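Local coordinates for uncharacterized protein Cgl0159 (Corynebacterium glutamicum, PDB 3FOK), which is of unknown function but belongs to a family assigned to the TIM-barrel clan, a fold that many enzymes share, at residues E74-A79 against T275-Q280; L80-V85 against A287-A292. All blocks are in the same frame, centred on the assembly; numbering follows the deposited sequence.

Contact 1: residues E74-A79 against T275-Q280; sequences ERMAIA and TLLYPQ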
loop_
_atom_site.group_PDB
_atom_site.type_symbol
_atom_site.label_atom_id
_atom_site.label_comp_id
_atom_site.label_asym_id
_atom_site.label_seq_id
_atom_site.Cartn_x
_atom_site.Cartn_y
_atom_site.Cartn_z
ATOM N N GLU A 74 -21.757 -4.889 -33.795
ATOM C CA GLU A 74 -22.040 -5.062 -35.218
ATOM C C GLU A 74 -20.980 -4.340 -36.041
ATOM O O GLU A 74 -20.391 -4.908 -36.962
ATOM C CB GLU A 74 -23.418 -4.492 -35.574
ATOM C CG GLU A 74 -24.406 -5.508 -36.142
ATOM C CD GLU A 74 -23.878 -6.243 -37.364
ATOM O OE1 GLU A 74 -23.573 -5.589 -38.386
ATOM O OE2 GLU A 74 -23.771 -7.485 -37.302
ATOM N N ARG A 75 -20.742 -3.078 -35.703
ATOM C CA ARG A 75 -19.757 -2.276 -36.410
ATOM C C ARG A 75 -18.386 -2.943 -36.320
ATOM O O ARG A 75 -17.590 -2.871 -37.251
ATOM C CB ARG A 75 -19.725 -0.865 -35.819
ATOM C CG ARG A 75 -21.113 -0.237 -35.728
ATOM C CD ARG A 75 -21.097 1.111 -35.034
ATOM N NE ARG A 75 -20.836 2.202 -35.963
ATOM C CZ ARG A 75 -21.779 2.886 -36.602
ATOM N NH1 ARG A 75 -23.058 2.599 -36.412
ATOM N NH2 ARG A 75 -21.440 3.855 -37.441
HETATM N N MSE A 76 -18.127 -3.605 -35.197
HETATM C CA MSE A 76 -16.864 -4.305 -34.991
HETATM C C MSE A 76 -16.816 -5.541 -35.884
HETATM O O MSE A 76 -15.810 -5.805 -36.546
HETATM C CB MSE A 76 -16.713 -4.726 -33.522
HETATM C CG MSE A 76 -15.581 -4.030 -32.775
HETATM SE SE MSE A 76 -13.841 -4.340 -33.561
HETATM C CE MSE A 76 -13.926 -3.010 -34.943
ATOM N N ALA A 77 -17.913 -6.295 -35.896
ATOM C CA ALA A 77 -18.010 -7.504 -36.704
ATOM C C ALA A 77 -17.751 -7.177 -38.169
ATOM O O ALA A 77 -17.071 -7.928 -38.871
ATOM C CB ALA A 77 -19.384 -8.127 -36.543
ATOM N N ILE A 78 -18.295 -6.052 -38.626
ATOM C CA ILE A 78 -18.111 -5.627 -40.006
ATOM C C ILE A 78 -16.632 -5.376 -40.270
ATOM O O ILE A 78 -16.062 -5.905 -41.227
ATOM C CB ILE A 78 -18.904 -4.335 -40.302
ATOM C CG1 ILE A 78 -20.406 -4.627 -40.256
ATOM C CG2 ILE A 78 -18.505 -3.773 -41.661
ATOM C CD1 ILE A 78 -21.276 -3.404 -40.455
ATOM N N ALA A 79 -16.015 -4.566 -39.417
ATOM C CA ALA A 79 -14.602 -4.246 -39.555
ATOM C C ALA A 79 -13.756 -5.519 -39.612
ATOM O O ALA A 79 -12.899 -5.663 -40.480
ATOM C CB ALA A 79 -14.150 -3.371 -38.397
ATOM N N THR A 275 -12.549 6.793 -35.655
ATOM C CA THR A 275 -12.706 7.150 -37.066
ATOM C C THR A 275 -13.193 6.060 -38.025
ATOM O O THR A 275 -13.981 6.339 -38.932
ATOM C CB THR A 275 -11.389 7.745 -37.616
ATOM O OG1 THR A 275 -11.283 9.114 -37.205
ATOM C CG2 THR A 275 -11.341 7.667 -39.133
ATOM N N LEU A 276 -12.736 4.829 -37.824
ATOM C CA LEU A 276 -13.112 3.718 -38.690
ATOM C C LEU A 276 -14.503 3.168 -38.376
ATOM O O LEU A 276 -15.233 2.752 -39.277
ATOM C CB LEU A 276 -12.049 2.621 -38.595
ATOM C CG LEU A 276 -10.643 3.138 -38.919
ATOM C CD1 LEU A 276 -9.624 2.039 -38.682
ATOM C CD2 LEU A 276 -10.584 3.635 -40.358
ATOM N N LEU A 277 -14.854 3.146 -37.094
ATOM C CA LEU A 277 -16.179 2.707 -36.656
ATOM C C LEU A 277 -16.840 4.063 -36.473
ATOM O O LEU A 277 -16.184 4.995 -36.022
ATOM C CB LEU A 277 -16.105 2.012 -35.298
ATOM C CG LEU A 277 -15.126 0.861 -35.071
ATOM C CD1 LEU A 277 -14.966 0.635 -33.576
ATOM C CD2 LEU A 277 -15.620 -0.399 -35.765
ATOM N N TYR A 278 -18.114 4.201 -36.814
ATOM C CA TYR A 278 -18.774 5.499 -36.659
ATOM C C TYR A 278 -18.116 6.563 -37.540
ATOM O O TYR A 278 -17.687 7.606 -37.042
ATOM C CB TYR A 278 -18.695 5.986 -35.208
ATOM C CG TYR A 278 -19.104 4.966 -34.185
ATOM C CD1 TYR A 278 -20.447 4.658 -33.969
ATOM C CD2 TYR A 278 -18.141 4.281 -33.447
ATOM C CE1 TYR A 278 -20.818 3.691 -33.044
ATOM C CE2 TYR A 278 -18.500 3.312 -32.526
ATOM C CZ TYR A 278 -19.838 3.020 -32.328
ATOM O OH TYR A 278 -20.189 2.045 -31.427
ATOM N N PRO A 279 -17.994 6.306 -38.850
ATOM C CA PRO A 279 -17.371 7.339 -39.681
ATOM C C PRO A 279 -18.332 8.525 -39.742
ATOM O O PRO A 279 -19.474 8.418 -39.301
ATOM C CB PRO A 279 -17.214 6.648 -41.032
ATOM C CG PRO A 279 -17.080 5.199 -40.658
ATOM C CD PRO A 279 -18.137 5.046 -39.597
ATOM N N GLN A 280 -17.873 9.647 -40.284
ATOM C CA GLN A 280 -18.701 10.847 -40.386
ATOM C C GLN A 280 -19.971 10.568 -41.189
ATOM O O GLN A 280 -21.014 11.183 -40.962
ATOM C CB GLN A 280 -17.889 11.973 -41.033
ATOM C CG GLN A 280 -18.487 13.364 -40.880
ATOM C CD GLN A 280 -17.413 14.437 -40.788
ATOM O OE1 GLN A 280 -17.706 15.633 -40.808
ATOM N NE2 GLN A 280 -16.157 14.007 -40.675
#

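Contact 2: residues L80-V85 against A287-A292; sequences LSRPGV and AVDTAA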
loop_
_atom_site.group_PDB
_atom_site.type_symbol
_atom_site.label_atom_id
_atom_site.label_comp_id
_atom_site.label_asym_id
_atom_site.label_seq_id
_atom_site.Cartn_x
_atom_site.Cartn_y
_atom_site.Cartn_z
ATOM N N LEU A 80 -14.010 -6.447 -38.693
ATOM C CA LEU A 80 -13.264 -7.700 -38.637
ATOM C C LEU A 80 -13.483 -8.605 -39.842
ATOM O O LEU A 80 -12.657 -9.472 -40.126
ATOM C CB LEU A 80 -13.616 -8.481 -37.366
ATOM C CG LEU A 80 -13.152 -7.924 -36.019
ATOM C CD1 LEU A 80 -13.590 -8.867 -34.907
ATOM C CD2 LEU A 80 -11.635 -7.763 -36.016
ATOM N N SER A 81 -14.594 -8.414 -40.547
ATOM C CA SER A 81 -14.891 -9.246 -41.709
ATOM C C SER A 81 -14.179 -8.755 -42.964
ATOM O O SER A 81 -13.992 -9.510 -43.916
ATOM C CB SER A 81 -16.397 -9.282 -41.965
ATOM O OG SER A 81 -16.865 -8.020 -42.399
ATOM N N ARG A 82 -13.787 -7.486 -42.963
ATOM C CA ARG A 82 -13.107 -6.908 -44.115
ATOM C C ARG A 82 -11.679 -7.423 -44.216
ATOM O O ARG A 82 -10.968 -7.512 -43.213
ATOM C CB ARG A 82 -13.087 -5.384 -44.005
ATOM C CG ARG A 82 -14.447 -4.779 -43.713
ATOM C CD ARG A 82 -15.480 -5.244 -44.716
ATOM N NE ARG A 82 -15.113 -4.876 -46.080
ATOM C CZ ARG A 82 -15.852 -5.149 -47.150
ATOM N NH1 ARG A 82 -17.001 -5.797 -47.017
ATOM N NH2 ARG A 82 -15.444 -4.770 -48.353
ATOM N N PRO A 83 -11.241 -7.787 -45.428
ATOM C CA PRO A 83 -9.871 -8.283 -45.570
ATOM C C PRO A 83 -8.898 -7.175 -45.188
ATOM O O PRO A 83 -9.156 -5.997 -45.453
ATOM C CB PRO A 83 -9.791 -8.652 -47.050
ATOM C CG PRO A 83 -10.727 -7.667 -47.687
ATOM C CD PRO A 83 -11.905 -7.696 -46.740
ATOM N N GLY A 84 -7.794 -7.545 -44.548
ATOM C CA GLY A 84 -6.820 -6.546 -44.155
ATOM C C GLY A 84 -6.799 -6.224 -42.672
ATOM O O GLY A 84 -5.796 -5.718 -42.171
ATOM N N VAL A 85 -7.891 -6.497 -41.963
ATOM C CA VAL A 85 -7.930 -6.217 -40.528
ATOM C C VAL A 85 -7.363 -7.406 -39.752
ATOM O O VAL A 85 -7.958 -8.483 -39.701
ATOM C CB VAL A 85 -9.372 -5.898 -40.036
ATOM C CG1 VAL A 85 -9.949 -4.754 -40.844
ATOM C CG2 VAL A 85 -10.258 -7.125 -40.143
ATOM N N ALA A 287 -14.870 2.767 -44.953
ATOM C CA ALA A 287 -13.801 3.391 -44.189
ATOM C C ALA A 287 -12.726 2.360 -43.835
ATOM O O ALA A 287 -11.535 2.611 -44.010
ATOM C CB ALA A 287 -14.364 4.025 -42.924
ATOM N N VAL A 288 -13.146 1.194 -43.353
ATOM C CA VAL A 288 -12.199 0.155 -42.974
ATOM C C VAL A 288 -11.355 -0.344 -44.156
ATOM O O VAL A 288 -10.176 -0.661 -43.981
ATOM C CB VAL A 288 -12.924 -1.041 -42.310
ATOM C CG1 VAL A 288 -11.915 -2.103 -41.899
ATOM C CG2 VAL A 288 -13.699 -0.561 -41.089
ATOM N N ASP A 289 -11.946 -0.410 -45.350
ATOM C CA ASP A 289 -11.205 -0.863 -46.530
ATOM C C ASP A 289 -10.113 0.132 -46.901
ATOM O O ASP A 289 -8.991 -0.256 -47.225
ATOM C CB ASP A 289 -12.134 -1.047 -47.731
ATOM C CG ASP A 289 -13.010 -2.279 -47.611
ATOM O OD1 ASP A 289 -12.500 -3.337 -47.179
ATOM O OD2 ASP A 289 -14.205 -2.197 -47.964
ATOM N N THR A 290 -10.456 1.416 -46.865
ATOM C CA THR A 290 -9.508 2.473 -47.181
ATOM C C THR A 290 -8.276 2.273 -46.309
ATOM O O THR A 290 -7.161 2.089 -46.811
ATOM C CB THR A 290 -10.100 3.857 -46.876
ATOM O OG1 THR A 290 -11.267 4.065 -47.681
ATOM C CG2 THR A 290 -9.085 4.950 -47.164
ATOM N N ALA A 291 -8.498 2.305 -44.997
ATOM C CA ALA A 291 -7.434 2.126 -44.022
ATOM C C ALA A 291 -6.703 0.810 -44.277
ATOM O O ALA A 291 -5.469 0.760 -44.285
ATOM C CB ALA A 291 -8.015 2.140 -42.612
ATOM N N ALA A 292 -7.474 -0.253 -44.487
ATOM C CA ALA A 292 -6.907 -1.569 -44.736
ATOM C C ALA A 292 -5.942 -1.572 -45.916
ATOM O O ALA A 292 -4.814 -2.051 -45.807
ATOM C CB ALA A 292 -8.022 -2.571 -44.981
HETATM O O HOH W 1 -10.257 -4.589 -47.432
#

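Contact 1: residues E74-A79 against T275-Q280
R75 and Y278 meet face against face where helix 69-81 borders the loop after strand 267-272, an example of flat groups joined by stacking rather than through polar bonds. The guanidinium of R75 and the ring of Y278 lie almost parallel, their planes 3° apart, although the two side chains as a whole cross at about a right angle. The overlap is displaced from the ring centre toward the CD1-CE1 rim: R75 NE sits 3.2 Å from Y278 CD1, and R75 CD adds an aliphatic contact 3.3 Å from Y278 CE1. What delivers the group is a chain extended through chi2 and kinked at chi3, after which chi4 (91°) turns the guanidinium flat onto the ring. The outer nitrogen reaches past the ring to the loop backbone, where R75 NH2 lies 3.4 Å from Y278 N at the guanidinium edge. Both are donors, so this approach is proximity and not a bond.

Beside this polar-aromatic layer runs an apolar one carried by a single branch. L277 leaves the backbone roughly alongside the helix, but its CD2 reaches in among three residues. M76, here selenomethionine, bends at chi2 and chi3 so that its CE meets L277 CD2 at 3.2 Å, the two chains crossing obliquely. L277 CD2 also rests 3.5 Å from R75 O, one turn of helix before A79, whose CB lies 4.2 Å from L277 CD2. The loop thus grips helix 69-81 by van der Waals contact, with Y278 in a left-handed backbone conformation (phi 63°) within the loop.

The inner layer continues onto strand 44-48, where M76, A79 and L277 all touch V47. Y278 also meets M66 of a loop, while P279 packs on V284 and A287 of helix 284-295.

Contact 2: residues L80-V85 against A287-A292
This contact belongs to the seam of the TIM barrel, where the last helix, 284-295, lies against the end of the first barrel helix, 69-81, and the turn leading to strand 87-90. The turn is a type II beta turn from R82 to V85, with G84 at its third position (phi 106°). Having no side chain, G84 lets helix 284-295 approach closely, and its CA lies 4.2 Å from A292 CB.

At the buried end two valines meet branch to branch. V85 CG1 touches V288 CG1 at 3.5 Å, the side chains crossing at about a right angle, and both residues also rest on F45 of strand 44-48. The aliphatic start of R82 runs over the same V288 CG1, joining this apolar patch to the charged pair farther out.

There R82, folded back by bends at chi2 and chi3, forms a salt bridge with D289. The straightest of its bonds runs from R82 NE to D289 OD1, 3.2 Å long with an angle of 163° at the hydrogen; it uses the syn lone pair of OD1, and OD1 lies in the guanidinium plane. R82 NH2 comes closer to D289 OD2, at 2.9 Å, but that bond is bent and weak. With the guanidinium and carboxylate planes 63° apart, the pair is not a coplanar, two-pronged one. D289 OD1 has a further partner: a water donates to it at 2.6 Å and to P83 O at 2.7 Å, linking carboxylate and turn.

From the N terminus, helix 69-81 carries 74-79 and runs out into 80-85, the first halves of the two contacts in immediate succession. The chain then passes through most of the barrel before strand 267-272 leads into 275-280, closing contact 1 after 195 intervening residues. Helix 284-295 follows, and its segment 287-292 closes contact 2 over 201. The two closures cross instead of nesting, because their segments alternate along the chain. Their centres lie about 10 Å apart, and L276 CD2 against A291 CB (3.7 Å) joins the two later segments. Together they tie the first helix of the barrel to the last strand-helix connection and the last helix.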